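PDB 6LIR: TCR alpha chain from Gallus gallus, which pairs with the TCR beta chain to form the chicken alpha-beta T-cell receptor, whose variable domains probably recognise presented antigen. Local coordinates for residues V45-G50 against L61-D66; P113-Y118 against G188-D193; E129-T134 against S169-K174. All blocks are in the same frame, centred on the assembly; numbering follows the deposited sequence.

Interaction 1 of 3, residues V45-G50 against L61-D66; sequences VSAVKG and LSVSAD
L61 does most of the touching: its CD2 methyl reaches across to the two inward-facing residues of strand 45-47. It meets A47 CB at 3.7 Å and V45 CG1 at 3.9 Å, so one methyl spans two alternate positions of the opposing strand. L61 CG is anti to the backbone N (chi1 161°), the bend at chi2 swings CD2 toward the facing strand, and the isobutyl group crosses V45 obliquely. Two residues on, V63 also points inward, its CG2 a looser 4.4 Å from A47 CB and its CB packed against the G50 backbone, with G50 O at 3.6 Å. The strands facing each other lie in different sheets of the V-type immunoglobulin sandwich, their axes 8.4 Å apart and inclined by 24°. The chain leaves the first sheet after A47 and joins the second as strand 51-54, in keeping with the C'' strand of other TCR alpha variable domains, which pairs with strand D. That transfer shows at G50, which, with a positive phi (59°), brings its carbonyl to the backbone of V63. V63 N gives G50 O a nearly straight hydrogen bond of 2.8 Å, approaching from above the carbonyl plane. A water accepts from G50 N and lies within hydrogen-bonding distance of V63 O, bridging the two backbones. S46 points the other way, and its OG is hydrogen-bonded to N96 of the TCR beta chain.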
loop_
_atom_site.group_PDB
_atom_site.type_symbol
_atom_site.label_atom_id
_atom_site.label_comp_id
_atom_site.label_asym_id
_atom_site.label_seq_id
_atom_site.Cartn_x
_atom_site.Cartn_y
_atom_site.Cartn_z
ATOM N N VAL A 45 -7.736 -13.712 -12.786
ATOM C CA VAL A 45 -8.480 -14.522 -13.743
ATOM C C VAL A 45 -8.096 -14.081 -15.149
ATOM O O VAL A 45 -7.667 -12.946 -15.369
ATOM C CB VAL A 45 -10.006 -14.393 -13.491
ATOM C CG1 VAL A 45 -10.481 -12.980 -13.790
ATOM C CG2 VAL A 45 -10.795 -15.424 -14.290
ATOM N N SER A 46 -8.280 -14.977 -16.114
ATOM C CA SER A 46 -8.053 -14.675 -17.518
ATOM C C SER A 46 -9.133 -15.347 -18.350
ATOM O O SER A 46 -9.522 -16.483 -18.066
ATOM C CB SER A 46 -6.676 -15.150 -17.984
ATOM O OG SER A 46 -6.641 -15.237 -19.396
ATOM N N ALA A 47 -9.599 -14.651 -19.385
ATOM C CA ALA A 47 -10.613 -15.202 -20.271
ATOM C C ALA A 47 -10.424 -14.648 -21.675
ATOM O O ALA A 47 -9.830 -13.587 -21.876
ATOM C CB ALA A 47 -12.031 -14.895 -19.779
ATOM N N VAL A 48 -10.941 -15.392 -22.653
ATOM C CA VAL A 48 -10.965 -14.937 -24.032
ATOM C C VAL A 48 -12.357 -14.493 -24.475
ATOM O O VAL A 48 -12.466 -13.661 -25.385
ATOM C CB VAL A 48 -10.406 -16.016 -24.987
ATOM C CG1 VAL A 48 -8.993 -16.412 -24.576
ATOM C CG2 VAL A 48 -11.319 -17.235 -25.024
ATOM N N LYS A 49 -13.420 -15.025 -23.872
ATOM C CA LYS A 49 -14.781 -14.631 -24.214
ATOM C C LYS A 49 -15.721 -15.076 -23.102
ATOM O O LYS A 49 -15.340 -15.822 -22.197
ATOM C CB LYS A 49 -15.213 -15.223 -25.560
ATOM C CG LYS A 49 -15.379 -16.735 -25.544
ATOM C CD LYS A 49 -15.974 -17.232 -26.856
ATOM C CE LYS A 49 -16.697 -18.557 -26.670
ATOM N NZ LYS A 49 -17.623 -18.833 -27.801
ATOM N N GLY A 50 -16.969 -14.617 -23.198
ATOM C CA GLY A 50 -18.052 -14.955 -22.290
ATOM C C GLY A 50 -17.765 -14.578 -20.847
ATOM O O GLY A 50 -17.100 -13.583 -20.547
ATOM N N LEU A 61 -15.960 -12.756 -14.038
ATOM C CA LEU A 61 -15.503 -11.875 -15.098
ATOM C C LEU A 61 -16.376 -12.101 -16.324
ATOM O O LEU A 61 -16.602 -13.246 -16.723
ATOM C CB LEU A 61 -14.035 -12.146 -15.430
ATOM C CG LEU A 61 -13.540 -11.636 -16.780
ATOM C CD1 LEU A 61 -13.405 -10.123 -16.744
ATOM C CD2 LEU A 61 -12.221 -12.300 -17.162
ATOM N N SER A 62 -16.866 -11.015 -16.914
ATOM C CA SER A 62 -17.697 -11.079 -18.110
ATOM C C SER A 62 -17.062 -10.219 -19.194
ATOM O O SER A 62 -16.793 -9.033 -18.975
ATOM C CB SER A 62 -19.132 -10.621 -17.833
ATOM O OG SER A 62 -19.829 -11.531 -16.991
ATOM N N VAL A 63 -16.789 -10.834 -20.343
ATOM C CA VAL A 63 -16.206 -10.165 -21.503
ATOM C C VAL A 63 -17.318 -9.820 -22.486
ATOM O O VAL A 63 -18.142 -10.677 -22.830
ATOM C CB VAL A 63 -15.142 -11.050 -22.176
ATOM C CG1 VAL A 63 -14.700 -10.450 -23.512
ATOM C CG2 VAL A 63 -13.952 -11.256 -21.256
ATOM N N SER A 64 -17.334 -8.570 -22.948
ATOM C CA SER A 64 -18.347 -8.125 -23.897
ATOM C C SER A 64 -18.278 -8.932 -25.189
ATOM O O SER A 64 -17.233 -9.477 -25.556
ATOM C CB SER A 64 -18.177 -6.639 -24.206
ATOM O OG SER A 64 -18.271 -5.867 -23.021
ATOM N N ALA A 65 -19.424 -9.017 -25.868
ATOM C CA ALA A 65 -19.514 -9.799 -27.098
ATOM C C ALA A 65 -18.496 -9.335 -28.134
ATOM O O ALA A 65 -17.920 -10.156 -28.858
ATOM C CB ALA A 65 -20.933 -9.726 -27.661
ATOM N N ASP A 66 -18.268 -8.024 -28.236
ATOM C CA ASP A 66 -17.306 -7.498 -29.197
ATOM C C ASP A 66 -15.874 -7.499 -28.672
ATOM O O ASP A 66 -14.970 -7.060 -29.396
ATOM C CB ASP A 66 -17.706 -6.082 -29.625
ATOM C CG ASP A 66 -17.641 -5.080 -28.486
ATOM O OD1 ASP A 66 -17.421 -5.489 -27.324
ATOM O OD2 ASP A 66 -17.814 -3.874 -28.755
HETATM O O HOH W 1 -17.613 -12.421 -24.921
#

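Interaction 2 of 3, residues P113-Y118 against G188-D193; sequences PSPSVY and GILKGD
The two backbones run in roughly the same direction, one in each sheet of the domain, and draw together toward V117 and G192, where V117 O comes within 4.1 Å of G192 CA. L190 fills the wider end. Its CG is anti to the carbonyl carbon and the chain is extended at chi2 (178°), which carries CD1 out to P115. There CD1 presses on the proline ring from the side of CB, 3.6 Å away, with P115 CG at 4.0 Å from the same methyl; the two side chains cross at about a right angle. Nearer its base, L190 CB meets V117 CG2 at 3.9 Å, so the leucine lies across both inward-facing residues of 113-118. The second branch of V117, CG1, is turned toward the backbone of G192, with G192 N at 4.1 Å. A side chain on G192 would point straight into this narrow end, against V117 CG1 and the carbonyl carbon of Y118. On the far side of strand 116-118, Y118 OH is hydrogen-bonded to E133 of the TCR beta chain, and S114 O to K134 of that chain. The side-chain contact is apolar and no hydrogen bond links the two segments: each backbone bonds within its own sheet, L190 with A182 and S116 with T134, so the first and last strands of the immunoglobulin fold (A and G) meet by van der Waals packing and apolar burial.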
loop_
_atom_site.group_PDB
_atom_site.type_symbol
_atom_site.label_atom_id
_atom_site.label_comp_id
_atom_site.label_asym_id
_atom_site.label_seq_id
_atom_site.Cartn_x
_atom_site.Cartn_y
_atom_site.Cartn_z
ATOM N N PRO A 113 -21.331 2.629 15.686
ATOM C CA PRO A 113 -20.476 3.732 16.126
ATOM C C PRO A 113 -20.561 3.911 17.631
ATOM O O PRO A 113 -21.599 3.686 18.265
ATOM C CB PRO A 113 -21.054 4.950 15.389
ATOM C CG PRO A 113 -21.920 4.377 14.301
ATOM C CD PRO A 113 -22.438 3.087 14.825
ATOM N N SER A 114 -19.445 4.345 18.180
ATOM C CA SER A 114 -19.282 4.743 19.567
ATOM C C SER A 114 -18.047 5.629 19.583
ATOM O O SER A 114 -17.017 5.258 20.161
ATOM C CB SER A 114 -19.129 3.533 20.487
ATOM O OG SER A 114 -19.504 3.864 21.810
ATOM N N PRO A 115 -18.109 6.780 18.920
ATOM C CA PRO A 115 -16.902 7.588 18.720
ATOM C C PRO A 115 -16.278 7.994 20.042
ATOM O O PRO A 115 -16.971 8.408 20.973
ATOM C CB PRO A 115 -17.401 8.803 17.932
ATOM C CG PRO A 115 -18.881 8.807 18.055
ATOM C CD PRO A 115 -19.351 7.523 18.642
ATOM N N SER A 116 -14.957 7.861 20.118
ATOM C CA SER A 116 -14.204 8.327 21.270
ATOM C C SER A 116 -12.929 8.987 20.778
ATOM O O SER A 116 -12.410 8.658 19.707
ATOM C CB SER A 116 -13.857 7.188 22.230
ATOM O OG SER A 116 -15.019 6.496 22.632
ATOM N N VAL A 117 -12.457 9.951 21.554
ATOM C CA VAL A 117 -11.257 10.706 21.239
ATOM C C VAL A 117 -10.317 10.606 22.434
ATOM O O VAL A 117 -10.764 10.637 23.586
ATOM C CB VAL A 117 -11.599 12.168 20.882
ATOM C CG1 VAL A 117 -10.358 12.990 20.754
ATOM C CG2 VAL A 117 -12.363 12.215 19.566
ATOM N N TYR A 118 -9.017 10.485 22.167
ATOM C CA TYR A 118 -8.040 10.322 23.232
ATOM C C TYR A 118 -6.757 11.049 22.869
ATOM O O TYR A 118 -6.395 11.168 21.696
ATOM C CB TYR A 118 -7.692 8.848 23.497
ATOM C CG TYR A 118 -8.867 7.917 23.664
ATOM C CD1 TYR A 118 -9.531 7.813 24.880
ATOM C CD2 TYR A 118 -9.303 7.129 22.610
ATOM C CE1 TYR A 118 -10.602 6.952 25.035
ATOM C CE2 TYR A 118 -10.372 6.270 22.754
ATOM C CZ TYR A 118 -11.017 6.184 23.966
ATOM O OH TYR A 118 -12.083 5.326 24.108
ATOM N N GLY A 188 -22.476 14.788 19.592
ATOM C CA GLY A 188 -22.137 16.118 20.072
ATOM C C GLY A 188 -20.643 16.383 20.039
ATOM O O GLY A 188 -19.931 15.990 19.108
ATOM N N ILE A 189 -20.162 17.066 21.074
ATOM C CA ILE A 189 -18.768 17.490 21.140
ATOM C C ILE A 189 -17.925 16.354 21.698
ATOM O O ILE A 189 -18.262 15.760 22.729
ATOM C CB ILE A 189 -18.624 18.750 22.008
ATOM C CG1 ILE A 189 -19.537 19.868 21.509
ATOM C CG2 ILE A 189 -17.177 19.217 22.027
ATOM C CD1 ILE A 189 -19.305 21.185 22.217
ATOM N N LEU A 190 -16.824 16.049 21.018
ATOM C CA LEU A 190 -15.862 15.061 21.484
ATOM C C LEU A 190 -14.531 15.754 21.734
ATOM O O LEU A 190 -14.016 16.458 20.860
ATOM C CB LEU A 190 -15.710 13.923 20.473
ATOM C CG LEU A 190 -17.008 13.167 20.193
ATOM C CD1 LEU A 190 -16.789 12.091 19.150
ATOM C CD2 LEU A 190 -17.567 12.571 21.471
ATOM N N LYS A 191 -13.996 15.565 22.936
ATOM C CA LYS A 191 -12.780 16.218 23.394
ATOM C C LYS A 191 -11.978 15.213 24.208
ATOM O O LYS A 191 -12.549 14.331 24.852
ATOM C CB LYS A 191 -13.082 17.481 24.216
ATOM C CG LYS A 191 -13.318 18.720 23.355
ATOM C CD LYS A 191 -14.242 19.721 24.033
ATOM C CE LYS A 191 -13.663 20.189 25.348
ATOM N NZ LYS A 191 -14.519 21.184 26.051
ATOM N N GLY A 192 -10.655 15.303 24.125
ATOM C CA GLY A 192 -9.781 14.391 24.843
ATOM C C GLY A 192 -9.218 15.009 26.113
ATOM O O GLY A 192 -8.946 16.207 26.169
ATOM N N ASP A 193 -9.063 14.166 27.128
ATOM C CA ASP A 193 -8.414 14.461 28.402
ATOM C C ASP A 193 -7.245 13.488 28.572
ATOM O O ASP A 193 -6.905 12.735 27.654
ATOM C CB ASP A 193 -9.404 14.405 29.573
ATOM C CG ASP A 193 -10.207 13.126 29.605
ATOM O OD1 ASP A 193 -10.065 12.315 28.667
ATOM O OD2 ASP A 193 -10.980 12.933 30.569
#

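Interaction 3 of 3, residues E129-T134 against S169-K174; sequences EMCLIT and STYWAK
Six backbone hydrogen bonds join these antiparallel strands, in three reciprocal pairs: I133 with S169, C131 with Y171 and E129 with A173. The straightest runs from I133 N to S169 O, 2.9 Å with an angle of 176° at the hydrogen. In the middle pair C131 N reaches Y171 O at 2.8 Å, while the return bond from Y171 N to C131 O, on a carbonyl lone pair, is longer at 3.2 Å. The E129 pair is longer too, and the acid of E129 itself turns off to a salt bridge with R119.

On the face carrying C131, Y171 takes the crowded first torsion (chi1 64°), which folds its ring back over the cysteine. C131 CB sits 3.7 Å above the ring plane, over the centre, in a CH-pi contact, and C131 SG reaches Y171 OH at 3.5 Å. That hydroxyl is hydrogen-bonded to Q179 O and G181 N, either side of C180 in sequence. An alanine at Y171 would remove the ring and hydroxyl, and would probably uncover the disulfide and loosen the backbone around C180. I133 CD1 touches ring atom Y171 CE2 obliquely at 4.1 Å.

The other face holds M130, bent at chi2 and chi3 so that CE comes to W172 CB at 3.7 Å, its sulfur making an oblique Met-aromatic contact with the indole. L132 CD1 and T170 CG2 lie alongside, 3.7 Å apart. This face packs on the TCR beta chain, including its F124 and L142. Two neighbouring strands, one carrying a cysteine whose disulfide to C180 ties it to the opposite sheet, are the B and E strands of an immunoglobulin sandwich.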
loop_
_atom_site.group_PDB
_atom_site.type_symbol
_atom_site.label_atom_id
_atom_site.label_comp_id
_atom_site.label_asym_id
_atom_site.label_seq_id
_atom_site.Cartn_x
_atom_site.Cartn_y
_atom_site.Cartn_z
ATOM N N GLU A 129 2.232 15.249 21.139
ATOM C CA GLU A 129 0.972 14.628 21.520
ATOM C C GLU A 129 0.281 14.094 20.276
ATOM O O GLU A 129 0.324 14.723 19.215
ATOM C CB GLU A 129 0.052 15.615 22.248
ATOM C CG GLU A 129 -0.370 15.154 23.630
ATOM C CD GLU A 129 -1.265 16.160 24.331
ATOM O OE1 GLU A 129 -1.005 16.470 25.514
ATOM O OE2 GLU A 129 -2.231 16.641 23.699
ATOM N N MET A 130 -0.342 12.923 20.408
ATOM C CA MET A 130 -1.047 12.284 19.305
ATOM C C MET A 130 -2.525 12.179 19.647
ATOM O O MET A 130 -2.892 11.714 20.732
ATOM C CB MET A 130 -0.469 10.894 19.022
ATOM C CG MET A 130 -1.206 10.099 17.948
ATOM S SD MET A 130 -0.881 10.670 16.269
ATOM C CE MET A 130 0.830 10.174 16.067
ATOM N N CYS A 131 -3.369 12.613 18.728
ATOM C CA CYS A 131 -4.810 12.557 18.918
ATOM C C CYS A 131 -5.366 11.324 18.226
ATOM O O CYS A 131 -5.153 11.134 17.028
ATOM C CB CYS A 131 -5.479 13.828 18.400
ATOM S SG CYS A 131 -7.232 14.055 18.804
ATOM N N LEU A 132 -6.088 10.501 18.974
ATOM C CA LEU A 132 -6.656 9.271 18.441
ATOM C C LEU A 132 -8.180 9.325 18.494
ATOM O O LEU A 132 -8.765 9.456 19.574
ATOM C CB LEU A 132 -6.128 8.076 19.232
ATOM C CG LEU A 132 -6.676 6.694 18.878
ATOM C CD1 LEU A 132 -6.280 6.233 17.471
ATOM C CD2 LEU A 132 -6.265 5.659 19.921
ATOM N N ILE A 133 -8.816 9.202 17.331
ATOM C CA ILE A 133 -10.266 9.078 17.216
ATOM C C ILE A 133 -10.593 7.653 16.787
ATOM O O ILE A 133 -10.100 7.184 15.754
ATOM C CB ILE A 133 -10.847 10.105 16.226
ATOM C CG1 ILE A 133 -10.368 11.517 16.570
ATOM C CG2 ILE A 133 -12.367 10.043 16.234
ATOM C CD1 ILE A 133 -9.188 11.987 15.734
ATOM N N THR A 134 -11.440 6.974 17.559
ATOM C CA THR A 134 -11.716 5.562 17.329
ATOM C C THR A 134 -13.211 5.295 17.209
ATOM O O THR A 134 -14.047 6.112 17.604
ATOM C CB THR A 134 -11.163 4.682 18.463
ATOM O OG1 THR A 134 -11.990 4.824 19.626
ATOM C CG2 THR A 134 -9.755 5.085 18.817
ATOM N N SER A 169 -8.594 7.369 13.293
ATOM C CA SER A 169 -8.006 8.566 12.714
ATOM C C SER A 169 -7.010 9.135 13.711
ATOM O O SER A 169 -7.214 9.043 14.923
ATOM C CB SER A 169 -9.074 9.612 12.351
ATOM O OG SER A 169 -9.656 9.319 11.087
ATOM N N THR A 170 -5.925 9.715 13.202
ATOM C CA THR A 170 -4.922 10.300 14.081
ATOM C C THR A 170 -4.368 11.577 13.475
ATOM O O THR A 170 -4.337 11.747 12.256
ATOM C CB THR A 170 -3.739 9.347 14.340
ATOM O OG1 THR A 170 -3.245 8.839 13.093
ATOM C CG2 THR A 170 -4.147 8.192 15.238
ATOM N N TYR A 171 -3.919 12.468 14.355
ATOM C CA TYR A 171 -3.158 13.648 13.978
ATOM C C TYR A 171 -2.325 14.057 15.183
ATOM O O TYR A 171 -2.709 13.810 16.330
ATOM C CB TYR A 171 -4.046 14.800 13.473
ATOM C CG TYR A 171 -5.030 15.402 14.461
ATOM C CD1 TYR A 171 -4.643 16.408 15.338
ATOM C CD2 TYR A 171 -6.360 14.999 14.477
ATOM C CE1 TYR A 171 -5.544 16.972 16.226
ATOM C CE2 TYR A 171 -7.268 15.558 15.360
ATOM C CZ TYR A 171 -6.855 16.543 16.233
ATOM O OH TYR A 171 -7.756 17.102 17.113
ATOM N N TRP A 172 -1.165 14.647 14.912
ATOM C CA TRP A 172 -0.180 14.926 15.946
ATOM C C TRP A 172 0.384 16.324 15.749
ATOM O O TRP A 172 0.390 16.858 14.637
ATOM C CB TRP A 172 0.962 13.905 15.910
ATOM C CG TRP A 172 1.733 13.978 14.633
ATOM C CD1 TRP A 172 1.445 13.339 13.462
ATOM C CD2 TRP A 172 2.906 14.758 14.385
ATOM N NE1 TRP A 172 2.373 13.666 12.504
ATOM C CE2 TRP A 172 3.282 14.534 13.046
ATOM C CE3 TRP A 172 3.682 15.619 15.170
ATOM C CZ2 TRP A 172 4.398 15.139 12.473
ATOM C CZ3 TRP A 172 4.789 16.220 14.598
ATOM C CH2 TRP A 172 5.137 15.976 13.264
ATOM N N ALA A 173 0.871 16.905 16.841
ATOM C CA ALA A 173 1.432 18.249 16.820
ATOM C C ALA A 173 2.219 18.453 18.104
ATOM O O ALA A 173 2.087 17.678 19.056
ATOM C CB ALA A 173 0.341 19.317 16.681
ATOM N N LYS A 174 3.080 19.474 18.099
ATOM C CA LYS A 174 3.719 19.917 19.333
ATOM C C LYS A 174 2.672 20.056 20.432
ATOM O O LYS A 174 1.566 20.545 20.191
ATOM C CB LYS A 174 4.449 21.244 19.110
ATOM C CG LYS A 174 5.602 21.178 18.105
ATOM C CD LYS A 174 5.680 22.458 17.281
ATOM C CE LYS A 174 6.621 22.345 16.092
ATOM N NZ LYS A 174 5.938 22.660 14.802
#

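Overall arrangement
Interaction 1 belongs to the V-set domain and stands apart: its centre is 49 Å from that of interaction 2 and 47 Å from that of interaction 3, on the opposite side of the chain's centre. The other two share a domain, with centres 12 Å apart, and meet directly through neighbouring strands 116-121 and 128-134. Y118 N lies 2.8 Å from L132 O, and V117 CG2 lies 3.7 Å from I133 CG1. V117 packs on L190 in interaction 2 and also on I133 and C131 of interaction 3, whose C131 is disulfide-bonded to C180. Around all three, residues of the TCR beta chain approach, so both domains contribute to the heterodimer.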